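Local coordinates for G protein alpha subunit (Entamoeba histolytica, PDB 4FID) that probably works as a GTP-binding and GTP-hydrolysing switch that relays signals in transmembrane signalling as part of a heterotrimeric G protein, at residues A229-I233 against E300-T304; Q59-H65 against A105-E109. All coordinates share one frame; numbering follows the deposited sequence.

Contact 1. Residues A229-I233 against E300-T304; sequences AVKLI and EKVYT
Ile-233 and Val-302 meet on one face of two parallel strands, CG1 of Ile-233 lying 3.9 Å from CG1 of Val-302. Val-302 CG1 reaches this place because it stands anti to the backbone N (chi1 174°). On the other face, the Tyr-303 side chain crosses Leu-232 at a slant, Leu-232 CD1 lying 4.0 Å from Tyr-303 CB, while Val-230 CG1 approaches the ring obliquely, 3.9 Å from Tyr-303 CE1. Between the two faces Tyr-303 laces the backbones with its backbone N-H and carbonyl: N donates to Lys-231 O at 3.0 Å, and O accepts from Ile-233 N at 2.8 Å. At the polar edge Lys-231, bent at chi2 and chi4, curls its NZ back to Ala-229 O (2.9 Å), in the plane of that carbonyl, and bonds Leu-226 O too. Its ion pair with the poorly ordered Glu-300 is long, 3.8 Å from NZ to OE2, and a water accepts from Lys-231 N and donates to Glu-300 OE1. The two strands belong to the central sheet of the Ras-like domain, between strands 187-193 and 279-282. Helix 209-222 packs Phe-217 and Met-221 on the Ile-233 and Val-302 side, and helix 312-332 lies against Leu-232 and Tyr-303.

Contact 2. Residues Q59-H65 against A105-E109; sequences QSAILNH and ATYEE
A Schellman motif closes helix 42-62 in the all-helical domain and brings His-65 against Ala-105 and Thr-106 near the end of helix 101-108. The motif is made by His-65 N bonding to Ser-60 O and Asn-64 N to Ala-61 O, with Asn-64 at positive phi as the C-prime residue. The chain turned back in this way presents the His-65 ring to the second helix, CG being anti to its own carbonyl carbon (chi1 -54°). The ring is sandwiched. Over one face sits Ala-105 CB, a CH-pi contact 4.0 Å from the centroid of the His-65 ring and 24° off the ring normal; over the opposite face lies Leu-63 O, and both lie off-centre, toward the rim of the ring. Glu-109 reaches the ring with an extended chain, its carboxylate turned 81° from the ring plane; both of its oxygens, OE1 and OE2, lie 3.4 Å from His-65 NE2, OE1 at the ring edge. Glu-109 OE2 also touches Leu-63 CD1, the two side chains running antiparallel as they pass. Thr-106 OG1, bonded to Gly-102 O within its own helix, sits between the imidazole, which it approaches obliquely, and Ser-60, 3.1 Å from Ser-60 CB. The methyl of Thr-106 points the other way along helix 42-62, with CG2 3.6 Å from Gln-59 CB.

Overall arrangement
The contacts illustrate how one chain is held together differently in its two domains. Contact 1 is a buried joint in the Ras-like sheet, and contact 2 a partly buried meeting of two helix ends in the all-helical domain; their centres lie about 41 Å apart on opposite sides of the chain's centre, with no shared helix or strand. In contact 1 backbone hydrogen bonds set the register and apolar side chains, one aromatic, line both faces. Contact 2 is made by side chains, with an imidazole at its middle and threonine and glutamate reaching the other helix end. The side chain of Ile-233 is about 13 Å from the bound GDP, whereas contact 2 lies away from the nucleotide site.

Contact 1. Residues A229-I233 against E300-T304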
ATOM      1  N   ALA A 229     -20.634 -10.465   8.005  1.00 49.29           N
ATOM      2  CA  ALA A 229     -19.709 -10.123   6.920  1.00 40.37           C
ATOM      3  C   ALA A 229     -18.602 -11.150   6.729  1.00 38.33           C
ATOM      4  O   ALA A 229     -17.977 -11.589   7.694  1.00 40.60           O
ATOM      5  CB  ALA A 229     -19.128  -8.720   7.097  1.00 27.86           C
ATOM      6  N   VAL A 230     -18.382 -11.536   5.474  1.00 42.07           N
ATOM      7  CA  VAL A 230     -17.241 -12.370   5.094  1.00 39.08           C
ATOM      8  C   VAL A 230     -15.952 -11.635   5.416  1.00 35.29           C
ATOM      9  O   VAL A 230     -15.829 -10.439   5.163  1.00 36.30           O
ATOM     10  CB  VAL A 230     -17.238 -12.699   3.577  1.00 44.74           C
ATOM     11  CG1 VAL A 230     -16.302 -13.856   3.288  1.00 47.79           C
ATOM     12  CG2 VAL A 230     -18.616 -13.056   3.120  1.00 51.41           C
ATOM     13  N   LYS A 231     -14.980 -12.353   5.957  1.00 36.83           N
ATOM     14  CA  LYS A 231     -13.712 -11.741   6.318  1.00 33.61           C
ATOM     15  C   LYS A 231     -12.594 -12.205   5.388  1.00 30.41           C
ATOM     16  O   LYS A 231     -12.271 -13.402   5.323  1.00 35.28           O
ATOM     17  CB  LYS A 231     -13.370 -12.087   7.765  1.00 36.03           C
ATOM     18  CG  LYS A 231     -14.535 -11.959   8.746  1.00 40.16           C
ATOM     19  CD  LYS A 231     -15.022 -10.520   8.866  1.00 38.13           C
ATOM     20  CE  LYS A 231     -15.800 -10.346  10.149  1.00 41.75           C
ATOM     21  NZ  LYS A 231     -16.834 -11.395  10.319  1.00 44.98           N
ATOM     22  N   LEU A 232     -12.002 -11.252   4.682  1.00 21.86           N
ATOM     23  CA  LEU A 232     -10.893 -11.516   3.777  1.00 23.78           C
ATOM     24  C   LEU A 232      -9.683 -10.761   4.269  1.00 28.84           C
ATOM     25  O   LEU A 232      -9.817  -9.677   4.838  1.00 36.53           O
ATOM     26  CB  LEU A 232     -11.224 -11.010   2.365  1.00 29.11           C
ATOM     27  CG  LEU A 232     -11.969 -11.954   1.418  1.00 33.44           C
ATOM     28  CD1 LEU A 232     -13.244 -12.476   2.084  1.00 35.16           C
ATOM     29  CD2 LEU A 232     -12.270 -11.287   0.061  1.00 24.54           C
ATOM     30  N   ILE A 233      -8.496 -11.301   4.030  1.00 26.97           N
ATOM     31  CA  ILE A 233      -7.279 -10.577   4.351  1.00 27.32           C
ATOM     32  C   ILE A 233      -6.435 -10.469   3.112  1.00 27.40           C
ATOM     33  O   ILE A 233      -6.142 -11.482   2.483  1.00 34.86           O
ATOM     34  CB  ILE A 233      -6.449 -11.290   5.424  1.00 28.85           C
ATOM     35  CG1 ILE A 233      -7.191 -11.311   6.742  1.00 31.59           C
ATOM     36  CG2 ILE A 233      -5.120 -10.571   5.642  1.00 32.45           C
ATOM     37  CD1 ILE A 233      -6.364 -11.912   7.838  1.00 38.25           C
ATOM     38  N   GLU A 300     -16.154 -19.938  12.226  1.00 70.76           N
ATOM     39  CA  GLU A 300     -15.848 -18.780  11.395  1.00 73.37           C
ATOM     40  C   GLU A 300     -14.563 -19.018  10.591  1.00 72.97           C
ATOM     41  O   GLU A 300     -13.582 -19.595  11.098  1.00 69.72           O
ATOM     42  CB  GLU A 300     -15.742 -17.504  12.241  1.00 72.28           C
ATOM     43  CG  GLU A 300     -15.502 -16.244  11.424  1.00 75.46           C
ATOM     44  CD  GLU A 300     -16.752 -15.750  10.699  1.00 80.02           C
ATOM     45  OE1 GLU A 300     -16.917 -16.072   9.500  1.00 78.19           O
ATOM     46  OE2 GLU A 300     -17.562 -15.031  11.331  1.00 81.62           O
ATOM     47  N   LYS A 301     -14.591 -18.574   9.334  1.00 64.89           N
ATOM     48  CA  LYS A 301     -13.536 -18.877   8.381  1.00 57.64           C
ATOM     49  C   LYS A 301     -13.029 -17.594   7.730  1.00 53.53           C
ATOM     50  O   LYS A 301     -13.814 -16.731   7.361  1.00 63.06           O
ATOM     51  CB  LYS A 301     -14.059 -19.848   7.318  1.00 56.52           C
ATOM     52  CG  LYS A 301     -13.044 -20.207   6.234  1.00 59.03           C
ATOM     53  CD  LYS A 301     -13.649 -21.103   5.146  1.00 63.53           C
ATOM     54  CE  LYS A 301     -13.901 -22.522   5.652  1.00 67.24           C
ATOM     55  NZ  LYS A 301     -14.542 -23.373   4.613  1.00 68.15           N
ATOM     56  N   VAL A 302     -11.713 -17.482   7.590  1.00 40.22           N
ATOM     57  CA  VAL A 302     -11.076 -16.295   7.028  1.00 35.51           C
ATOM     58  C   VAL A 302     -10.389 -16.633   5.700  1.00 39.07           C
ATOM     59  O   VAL A 302      -9.584 -17.573   5.617  1.00 40.43           O
ATOM     60  CB  VAL A 302     -10.027 -15.723   8.014  1.00 31.79           C
ATOM     61  CG1 VAL A 302      -9.260 -14.595   7.385  1.00 32.64           C
ATOM     62  CG2 VAL A 302     -10.702 -15.256   9.274  1.00 33.88           C
ATOM     63  N   TYR A 303     -10.704 -15.874   4.658  1.00 35.98           N
ATOM     64  CA  TYR A 303     -10.099 -16.108   3.350  1.00 34.45           C
ATOM     65  C   TYR A 303      -8.886 -15.194   3.160  1.00 33.17           C
ATOM     66  O   TYR A 303      -8.946 -14.007   3.471  1.00 36.36           O
ATOM     67  CB  TYR A 303     -11.136 -15.905   2.247  1.00 35.68           C
ATOM     68  CG  TYR A 303     -12.332 -16.819   2.386  1.00 42.44           C
ATOM     69  CD1 TYR A 303     -13.385 -16.496   3.245  1.00 46.31           C
ATOM     70  CD2 TYR A 303     -12.415 -18.012   1.670  1.00 45.62           C
ATOM     71  CE1 TYR A 303     -14.493 -17.331   3.379  1.00 45.93           C
ATOM     72  CE2 TYR A 303     -13.521 -18.851   1.795  1.00 44.96           C
ATOM     73  CZ  TYR A 303     -14.551 -18.506   2.651  1.00 47.95           C
ATOM     74  OH  TYR A 303     -15.637 -19.335   2.789  1.00 55.54           O
ATOM     75  N   THR A 304      -7.777 -15.753   2.681  1.00 28.44           N
ATOM     76  CA  THR A 304      -6.540 -14.993   2.575  1.00 25.30           C
ATOM     77  C   THR A 304      -6.002 -15.032   1.165  1.00 29.74           C
ATOM     78  O   THR A 304      -6.203 -16.002   0.435  1.00 28.03           O
ATOM     79  CB  THR A 304      -5.418 -15.507   3.538  1.00 43.36           C
ATOM     80  OG1 THR A 304      -5.071 -16.851   3.200  1.00 53.24           O
ATOM     81  CG2 THR A 304      -5.846 -15.461   4.992  1.00 33.32           C
TER
HETATM   82  O   HOH W   1     -15.669 -15.275   6.882  1.00 42.73           O

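Contact 2. Residues Q59-H65 against A105-E109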
ATOM      1  N   GLN A  59      20.678  10.561   3.853  1.00 44.49           N
ATOM      2  CA  GLN A  59      21.064   9.207   4.252  1.00 48.08           C
ATOM      3  C   GLN A  59      22.446   8.770   3.725  1.00 44.61           C
ATOM      4  O   GLN A  59      23.156   8.031   4.396  1.00 42.97           O
ATOM      5  CB  GLN A  59      19.979   8.178   3.875  1.00 47.12           C
ATOM      6  CG  GLN A  59      18.670   8.321   4.659  1.00 45.15           C
ATOM      7  CD  GLN A  59      18.876   8.278   6.177  1.00 51.74           C
ATOM      8  OE1 GLN A  59      19.595   7.418   6.706  1.00 51.82           O
ATOM      9  NE2 GLN A  59      18.238   9.209   6.883  1.00 51.97           N
ATOM     10  N   SER A  60      22.853   9.216   2.545  1.00 40.93           N
ATOM     11  CA  SER A  60      24.171   8.787   2.072  1.00 44.38           C
ATOM     12  C   SER A  60      25.285   9.343   2.957  1.00 46.62           C
ATOM     13  O   SER A  60      26.374   8.782   3.005  1.00 50.26           O
ATOM     14  CB  SER A  60      24.417   9.171   0.613  1.00 43.66           C
ATOM     15  OG  SER A  60      24.707  10.547   0.500  1.00 46.80           O
ATOM     16  N   ALA A  61      25.000  10.444   3.649  1.00 43.77           N
ATOM     17  CA  ALA A  61      25.961  11.081   4.551  1.00 43.04           C
ATOM     18  C   ALA A  61      25.998  10.327   5.870  1.00 51.58           C
ATOM     19  O   ALA A  61      27.065   9.948   6.369  1.00 54.31           O
ATOM     20  CB  ALA A  61      25.580  12.537   4.793  1.00 36.40           C
ATOM     21  N   ILE A  62      24.813  10.109   6.427  1.00 51.20           N
ATOM     22  CA  ILE A  62      24.650   9.333   7.645  1.00 49.97           C
ATOM     23  C   ILE A  62      25.248   7.910   7.534  1.00 52.23           C
ATOM     24  O   ILE A  62      25.717   7.352   8.521  1.00 55.62           O
ATOM     25  CB  ILE A  62      23.151   9.277   8.035  1.00 47.30           C
ATOM     26  CG1 ILE A  62      22.631  10.687   8.335  1.00 42.82           C
ATOM     27  CG2 ILE A  62      22.920   8.340   9.217  1.00 48.49           C
ATOM     28  CD1 ILE A  62      21.148  10.750   8.667  1.00 36.88           C
ATOM     29  N   LEU A  63      25.256   7.340   6.332  1.00 49.24           N
ATOM     30  CA  LEU A  63      25.704   5.957   6.149  1.00 47.54           C
ATOM     31  C   LEU A  63      27.038   5.825   5.386  1.00 49.67           C
ATOM     32  O   LEU A  63      27.424   4.731   4.969  1.00 49.30           O
ATOM     33  CB  LEU A  63      24.607   5.117   5.481  1.00 42.53           C
ATOM     34  CG  LEU A  63      23.290   4.938   6.253  1.00 42.43           C
ATOM     35  CD1 LEU A  63      22.168   4.440   5.356  1.00 35.83           C
ATOM     36  CD2 LEU A  63      23.479   3.973   7.398  1.00 46.47           C
ATOM     37  N   ASN A  64      27.748   6.934   5.220  1.00 48.06           N
ATOM     38  CA  ASN A  64      29.087   6.884   4.634  1.00 51.73           C
ATOM     39  C   ASN A  64      29.156   6.131   3.303  1.00 51.22           C
ATOM     40  O   ASN A  64      29.871   5.137   3.184  1.00 50.55           O
ATOM     41  CB  ASN A  64      30.085   6.267   5.617  1.00 54.49           C
ATOM     42  CG  ASN A  64      29.856   6.726   7.043  1.00 65.00           C
ATOM     43  OD1 ASN A  64      30.092   7.892   7.384  1.00 63.30           O
ATOM     44  ND2 ASN A  64      29.381   5.807   7.891  1.00 68.75           N
ATOM     45  N   HIS A  65      28.395   6.602   2.318  1.00 48.02           N
ATOM     46  CA  HIS A  65      28.552   6.173   0.937  1.00 49.36           C
ATOM     47  C   HIS A  65      28.838   7.416   0.094  1.00 56.07           C
ATOM     48  O   HIS A  65      27.918   8.041  -0.442  1.00 64.92           O
ATOM     49  CB  HIS A  65      27.279   5.511   0.415  1.00 46.28           C
ATOM     50  CG  HIS A  65      26.786   4.386   1.264  1.00 54.68           C
ATOM     51  ND1 HIS A  65      27.442   3.182   1.351  1.00 59.89           N
ATOM     52  CD2 HIS A  65      25.686   4.280   2.045  1.00 59.04           C
ATOM     53  CE1 HIS A  65      26.772   2.379   2.165  1.00 60.81           C
ATOM     54  NE2 HIS A  65      25.707   3.022   2.597  1.00 60.22           N
ATOM     55  N   ALA A 105      24.019   2.738  -3.456  1.00 46.62           N
ATOM     56  CA  ALA A 105      24.393   2.034  -2.228  1.00 45.53           C
ATOM     57  C   ALA A 105      23.477   2.389  -1.038  1.00 49.04           C
ATOM     58  O   ALA A 105      23.149   1.533  -0.198  1.00 48.70           O
ATOM     59  CB  ALA A 105      25.856   2.326  -1.879  1.00 37.50           C
ATOM     60  N   THR A 106      23.086   3.658  -0.968  1.00 41.92           N
ATOM     61  CA  THR A 106      22.243   4.149   0.105  1.00 40.45           C
ATOM     62  C   THR A 106      20.818   3.638  -0.079  1.00 45.18           C
ATOM     63  O   THR A 106      20.124   3.317   0.898  1.00 44.55           O
ATOM     64  CB  THR A 106      22.237   5.685   0.121  1.00 38.68           C
ATOM     65  OG1 THR A 106      23.563   6.167   0.383  1.00 42.66           O
ATOM     66  CG2 THR A 106      21.270   6.220   1.173  1.00 34.40           C
ATOM     67  N   TYR A 107      20.388   3.551  -1.336  1.00 43.34           N
ATOM     68  CA  TYR A 107      19.054   3.050  -1.643  1.00 41.06           C
ATOM     69  C   TYR A 107      18.915   1.593  -1.212  1.00 45.73           C
ATOM     70  O   TYR A 107      17.878   1.199  -0.695  1.00 43.38           O
ATOM     71  CB  TYR A 107      18.733   3.213  -3.132  1.00 38.22           C
ATOM     72  CG  TYR A 107      17.427   2.575  -3.555  1.00 40.74           C
ATOM     73  CD1 TYR A 107      16.219   3.250  -3.413  1.00 41.84           C
ATOM     74  CD2 TYR A 107      17.403   1.298  -4.113  1.00 43.50           C
ATOM     75  CE1 TYR A 107      15.026   2.667  -3.800  1.00 42.91           C
ATOM     76  CE2 TYR A 107      16.222   0.712  -4.510  1.00 40.55           C
ATOM     77  CZ  TYR A 107      15.035   1.397  -4.353  1.00 46.04           C
ATOM     78  OH  TYR A 107      13.853   0.812  -4.746  1.00 50.79           O
ATOM     79  N   GLU A 108      19.972   0.807  -1.416  1.00 50.95           N
ATOM     80  CA  GLU A 108      19.985  -0.599  -1.010  1.00 52.71           C
ATOM     81  C   GLU A 108      19.946  -0.792   0.512  1.00 52.48           C
ATOM     82  O   GLU A 108      19.601  -1.866   0.993  1.00 51.00           O
ATOM     83  CB  GLU A 108      21.193  -1.325  -1.606  1.00 56.56           C
ATOM     84  CG  GLU A 108      21.241  -1.286  -3.125  1.00 67.63           C
ATOM     85  CD  GLU A 108      19.925  -1.708  -3.770  1.00 82.68           C
ATOM     86  OE1 GLU A 108      19.670  -1.332  -4.940  1.00 84.37           O
ATOM     87  OE2 GLU A 108      19.138  -2.416  -3.104  1.00 90.39           O
ATOM     88  N   GLU A 109      20.293   0.242   1.272  1.00 54.91           N
ATOM     89  CA  GLU A 109      20.170   0.158   2.729  1.00 55.13           C
ATOM     90  C   GLU A 109      18.842   0.767   3.196  1.00 45.08           C
ATOM     91  O   GLU A 109      18.685   1.138   4.351  1.00 44.60           O
ATOM     92  CB  GLU A 109      21.376   0.794   3.431  1.00 59.06           C
ATOM     93  CG  GLU A 109      22.709   0.117   3.103  1.00 68.03           C
ATOM     94  CD  GLU A 109      23.858   0.568   4.005  1.00 78.11           C
ATOM     95  OE1 GLU A 109      24.972   0.011   3.880  1.00 85.72           O
ATOM     96  OE2 GLU A 109      23.656   1.474   4.841  1.00 77.37           O
TER